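Local coordinates for hydroxyethylthiazole kinase (Pyrococcus horikoshii, PDB 3HPD), which probably phosphorylates the hydroxyl group of 4-methyl-5-beta-hydroxyethylthiazole at the expense of ATP, a magnesium-dependent step in the making of thiamine diphosphate, at residues N252-R255 against T256-V260; K9-E13 against R14-V18. All blocks are in the same frame, centred on the assembly; numbering follows the deposited sequence.

Contact 1 (N252-R255 against T256-V260); sequences NVIR and TYAKV
Asn252 O takes two hydrogen bonds from Thr256, one from its backbone N at 3.0 Å and one from its hydroxyl OG1 at 2.8 Å. The two donors reach the oxygen from opposite faces of the carbonyl plane, so the hydroxyl shares this acceptor without displacing the helical bond. A threonine suits an exposed last turn because its hydroxyl can turn back on the helix: with chi1 at 53°, OG1 stands between the backbone N and the carbonyl carbon, directed to the preceding turn. Tyr257 N hydrogen-bonds to Val253 O at 2.8 Å, and that oxygen also lies at the edge of the tyrosine ring, near its plane. Val253 CG1, placed anti to the backbone N (chi1 -179°), meets CD1 of the Tyr257 ring at 4.0 Å, the two side chains crossing at a slant. One residue on, Ala258 N hydrogen-bonds to Ile254 O at 2.9 Å while Ala258 CB packs against Ile254 CG2; the small methyl fits where the chain leaves helical geometry. A water donates to both Arg255 O and Ala258 O, bridging the last turn to the departing chain. Further out, Glu251 forms a salt bridge with Arg255 NH2, and Glu230 and Lys227 hold Tyr257 OH. Asn182 hydrogen-bonds to Tyr257 O and Lys259 N, fixing the exit. Helix 251-257 thus ends with Val253 and Tyr257 against Ile223 of helix 210-231 and Ile254 against Ile5 and Leu8 of helix 2-14, before strand 260-263, outermost in this chain's sheet.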
loop_
_atom_site.group_PDB
_atom_site.type_symbol
_atom_site.label_atom_id
_atom_site.label_comp_id
_atom_site.label_asym_id
_atom_site.label_seq_id
_atom_site.Cartn_x
_atom_site.Cartn_y
_atom_site.Cartn_z
ATOM N N ASN A 252 -16.139 -10.370 25.875
ATOM C CA ASN A 252 -17.412 -9.693 26.105
ATOM C C ASN A 252 -18.049 -9.202 24.812
ATOM O O ASN A 252 -19.253 -9.348 24.614
ATOM C CB ASN A 252 -17.232 -8.509 27.058
ATOM C CG ASN A 252 -18.561 -7.914 27.498
ATOM O OD1 ASN A 252 -19.296 -8.519 28.277
ATOM N ND2 ASN A 252 -18.879 -6.734 26.987
ATOM N N VAL A 253 -17.241 -8.612 23.935
ATOM C CA VAL A 253 -17.759 -8.103 22.667
ATOM C C VAL A 253 -18.298 -9.241 21.806
ATOM O O VAL A 253 -19.363 -9.120 21.203
ATOM C CB VAL A 253 -16.666 -7.333 21.889
ATOM C CG1 VAL A 253 -17.240 -6.779 20.586
ATOM C CG2 VAL A 253 -16.125 -6.207 22.751
ATOM N N ILE A 254 -17.573 -10.353 21.757
ATOM C CA ILE A 254 -18.017 -11.500 20.971
ATOM C C ILE A 254 -19.322 -12.042 21.551
ATOM O O ILE A 254 -20.262 -12.344 20.820
ATOM C CB ILE A 254 -16.951 -12.616 20.971
ATOM C CG1 ILE A 254 -15.721 -12.149 20.191
ATOM C CG2 ILE A 254 -17.523 -13.894 20.365
ATOM C CD1 ILE A 254 -14.566 -13.127 20.206
ATOM N N ARG A 255 -19.375 -12.146 22.875
ATOM C CA ARG A 255 -20.563 -12.648 23.558
ATOM C C ARG A 255 -21.799 -11.802 23.267
ATOM O O ARG A 255 -22.891 -12.332 23.054
ATOM C CB ARG A 255 -20.314 -12.683 25.068
ATOM C CG ARG A 255 -21.569 -12.780 25.919
ATOM C CD ARG A 255 -21.193 -13.034 27.368
ATOM N NE ARG A 255 -20.353 -14.222 27.460
ATOM C CZ ARG A 255 -19.122 -14.238 27.957
ATOM N NH1 ARG A 255 -18.572 -13.124 28.424
ATOM N NH2 ARG A 255 -18.433 -15.371 27.968
ATOM N N THR A 256 -21.617 -10.486 23.253
ATOM C CA THR A 256 -22.717 -9.563 23.018
ATOM C C THR A 256 -23.047 -9.239 21.557
ATOM O O THR A 256 -24.181 -8.866 21.257
ATOM C CB THR A 256 -22.477 -8.234 23.771
ATOM O OG1 THR A 256 -21.185 -7.715 23.433
ATOM C CG2 THR A 256 -22.542 -8.453 25.277
ATOM N N TYR A 257 -22.080 -9.389 20.652
ATOM C CA TYR A 257 -22.316 -9.072 19.241
ATOM C C TYR A 257 -22.387 -10.231 18.249
ATOM O O TYR A 257 -22.964 -10.084 17.174
ATOM C CB TYR A 257 -21.256 -8.093 18.722
ATOM C CG TYR A 257 -21.504 -6.643 19.062
ATOM C CD1 TYR A 257 -21.197 -6.138 20.323
ATOM C CD2 TYR A 257 -22.039 -5.770 18.113
ATOM C CE1 TYR A 257 -21.411 -4.797 20.633
ATOM C CE2 TYR A 257 -22.260 -4.424 18.414
ATOM C CZ TYR A 257 -21.942 -3.947 19.675
ATOM O OH TYR A 257 -22.142 -2.619 19.970
ATOM N N ALA A 258 -21.800 -11.371 18.592
ATOM C CA ALA A 258 -21.793 -12.506 17.676
ATOM C C ALA A 258 -23.167 -12.954 17.186
ATOM O O ALA A 258 -24.100 -13.130 17.972
ATOM C CB ALA A 258 -21.055 -13.690 18.316
ATOM N N LYS A 259 -23.278 -13.122 15.871
ATOM C CA LYS A 259 -24.502 -13.589 15.227
ATOM C C LYS A 259 -24.058 -14.734 14.323
ATOM O O LYS A 259 -23.686 -14.519 13.170
ATOM C CB LYS A 259 -25.139 -12.484 14.380
ATOM C CG LYS A 259 -25.515 -11.230 15.148
ATOM C CD LYS A 259 -26.291 -10.269 14.256
ATOM C CE LYS A 259 -26.617 -8.969 14.974
ATOM N NZ LYS A 259 -27.304 -9.208 16.272
ATOM N N VAL A 260 -24.086 -15.950 14.860
ATOM C CA VAL A 260 -23.655 -17.124 14.114
ATOM C C VAL A 260 -24.425 -18.358 14.571
ATOM O O VAL A 260 -24.767 -18.483 15.743
ATOM C CB VAL A 260 -22.135 -17.367 14.318
ATOM C CG1 VAL A 260 -21.812 -17.418 15.804
ATOM C CG2 VAL A 260 -21.708 -18.662 13.643
HETATM O O HOH W 1 -24.488 -12.866 20.579
#

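Contact 2 (K9-E13 against R14-V18)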
loop_
_atom_site.group_PDB
_atom_site.type_symbol
_atom_site.label_atom_id
_atom_site.label_comp_id
_atom_site.label_asym_id
_atom_site.label_seq_id
_atom_site.Cartn_x
_atom_site.Cartn_y
_atom_site.Cartn_z
ATOM N N LYS A 9 -8.511 -16.269 21.646
ATOM C CA LYS A 9 -7.570 -16.303 22.753
ATOM C C LYS A 9 -6.303 -17.046 22.342
ATOM O O LYS A 9 -5.194 -16.612 22.663
ATOM C CB LYS A 9 -8.211 -16.971 23.973
ATOM C CG LYS A 9 -9.309 -16.133 24.614
ATOM C CD LYS A 9 -9.939 -16.844 25.805
ATOM C CE LYS A 9 -11.013 -15.980 26.454
ATOM N NZ LYS A 9 -11.672 -16.687 27.590
ATOM N N ARG A 10 -6.467 -18.156 21.623
ATOM C CA ARG A 10 -5.320 -18.941 21.169
ATOM C C ARG A 10 -4.443 -18.160 20.195
ATOM O O ARG A 10 -3.214 -18.246 20.247
ATOM C CB ARG A 10 -5.778 -20.244 20.507
ATOM C CG ARG A 10 -6.294 -21.284 21.486
ATOM C CD ARG A 10 -6.234 -22.688 20.892
ATOM N NE ARG A 10 -7.093 -22.833 19.722
ATOM C CZ ARG A 10 -8.418 -22.721 19.753
ATOM N NH1 ARG A 10 -9.038 -22.462 20.897
ATOM N NH2 ARG A 10 -9.124 -22.867 18.640
ATOM N N VAL A 11 -5.072 -17.406 19.299
ATOM C CA VAL A 11 -4.318 -16.610 18.337
ATOM C C VAL A 11 -3.455 -15.597 19.079
ATOM O O VAL A 11 -2.273 -15.438 18.787
ATOM C CB VAL A 11 -5.255 -15.844 17.372
ATOM C CG1 VAL A 11 -4.464 -14.790 16.596
ATOM C CG2 VAL A 11 -5.910 -16.812 16.409
ATOM N N ARG A 12 -4.051 -14.924 20.054
ATOM C CA ARG A 12 -3.331 -13.914 20.808
ATOM C C ARG A 12 -2.266 -14.465 21.750
ATOM O O ARG A 12 -1.256 -13.805 22.001
ATOM C CB ARG A 12 -4.335 -13.042 21.556
ATOM C CG ARG A 12 -5.185 -12.245 20.584
ATOM C CD ARG A 12 -6.270 -11.455 21.259
ATOM N NE ARG A 12 -6.914 -10.548 20.313
ATOM C CZ ARG A 12 -8.012 -9.854 20.586
ATOM N NH1 ARG A 12 -8.589 -9.972 21.775
ATOM N NH2 ARG A 12 -8.527 -9.037 19.676
ATOM N N GLU A 13 -2.481 -15.673 22.259
ATOM C CA GLU A 13 -1.505 -16.287 23.156
ATOM C C GLU A 13 -0.322 -16.836 22.362
ATOM O O GLU A 13 0.830 -16.674 22.760
ATOM C CB GLU A 13 -2.143 -17.432 23.948
ATOM C CG GLU A 13 -3.337 -17.031 24.788
ATOM C CD GLU A 13 -3.933 -18.203 25.545
ATOM O OE1 GLU A 13 -4.073 -19.290 24.945
ATOM O OE2 GLU A 13 -4.273 -18.036 26.735
ATOM N N ARG A 14 -0.615 -17.474 21.233
ATOM C CA ARG A 14 0.420 -18.073 20.397
ATOM C C ARG A 14 1.096 -17.138 19.395
ATOM O O ARG A 14 2.212 -17.417 18.950
ATOM C CB ARG A 14 -0.149 -19.282 19.649
ATOM C CG ARG A 14 -0.625 -20.418 20.548
ATOM C CD ARG A 14 -0.927 -21.662 19.721
ATOM N NE ARG A 14 -1.409 -22.781 20.528
ATOM C CZ ARG A 14 -2.559 -22.780 21.191
ATOM N NH1 ARG A 14 -3.344 -21.714 21.145
ATOM N NH2 ARG A 14 -2.928 -23.843 21.894
ATOM N N ARG A 15 0.429 -16.043 19.037
ATOM C CA ARG A 15 0.984 -15.078 18.084
ATOM C C ARG A 15 1.577 -15.796 16.864
ATOM O O ARG A 15 2.771 -15.692 16.592
ATOM C CB ARG A 15 2.076 -14.241 18.762
ATOM C CG ARG A 15 1.646 -13.504 20.036
ATOM C CD ARG A 15 1.268 -12.053 19.764
ATOM N NE ARG A 15 -0.174 -11.829 19.751
ATOM C CZ ARG A 15 -0.869 -11.360 20.779
ATOM N NH1 ARG A 15 -0.259 -11.057 21.919
ATOM N NH2 ARG A 15 -2.177 -11.192 20.665
ATOM N N PRO A 16 0.746 -16.521 16.102
ATOM C CA PRO A 16 1.239 -17.242 14.925
ATOM C C PRO A 16 1.817 -16.345 13.824
ATOM O O PRO A 16 1.390 -15.201 13.650
ATOM C CB PRO A 16 0.005 -18.005 14.452
ATOM C CG PRO A 16 -1.108 -17.058 14.800
ATOM C CD PRO A 16 -0.725 -16.598 16.189
ATOM N N LEU A 17 2.796 -16.876 13.096
ATOM C CA LEU A 17 3.417 -16.155 11.988
ATOM C C LEU A 17 2.666 -16.600 10.737
ATOM O O LEU A 17 2.647 -17.785 10.410
ATOM C CB LEU A 17 4.904 -16.517 11.867
ATOM C CG LEU A 17 5.664 -15.923 10.672
ATOM C CD1 LEU A 17 5.581 -14.402 10.705
ATOM C CD2 LEU A 17 7.117 -16.372 10.706
ATOM N N VAL A 18 2.041 -15.653 10.046
ATOM C CA VAL A 18 1.271 -15.980 8.854
ATOM C C VAL A 18 1.961 -15.457 7.605
ATOM O O VAL A 18 2.077 -14.248 7.403
ATOM C CB VAL A 18 -0.159 -15.390 8.949
ATOM C CG1 VAL A 18 -0.975 -15.787 7.724
ATOM C CG2 VAL A 18 -0.834 -15.881 10.224
#
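Arg14 N and Arg15 N close the helix by backbone hydrogen bonds, to Arg10 O at 2.9 Å and to Val11 O at 2.8 Å. Arg15 has positive phi (46°), and here the chain leaves the helix. Among the charged side chains, Arg10 and Arg14 run side by side, pointing the same way, with their guanidinium planes 75° apart. The edge of the Arg14 group, through NH1, lies close to the aliphatic CB, CG and CD of Arg10; long methylene chains let arginines pack in this way although Arg10 NE and Arg14 NH1, 4.2 Å apart, carry like charge. Arg10 NE hydrogen-bonds to Val207 O, and an alanine here would probably leave that carbonyl without its donor and Arg14 without the chain it lies along. Arg15 packs on Arg189 of the second subunit. In apolar packing, Val11 CG1 meets Pro16 CD at 4.2 Å; proline, with no backbone N-H to offer a further helical bond, suits a place just past the helix. Arg12 NH1 and NE give hydrogen bonds to Ile249 O and Leu37 O, Val11 packs on Phe204 of helix 193-205 and Leu37 of helix 27-37, and beyond Pro16 the chain enters strand 17-21 beside strand 40-43.

Overall arrangement
Both contacts are the ends of helices that run into strands of the same mixed sheet, but at different places in it: contact 2 leads into strand 17-21, inside the parallel part, whereas contact 1 leads into strand 260-263, outermost within this chain. Contact 1 is a surface contact and contact 2 is partly buried. The first relies on a threonine hydroxyl, a bridging water and a tyrosine; the second on arginine methylenes and a valine-proline pair. Their centres lie 20 Å apart and their nearest atoms about 7 Å, without touching, yet their helices are neighbours, and Lys9 forms a salt bridge with Glu251, the same residue that pairs with Arg255.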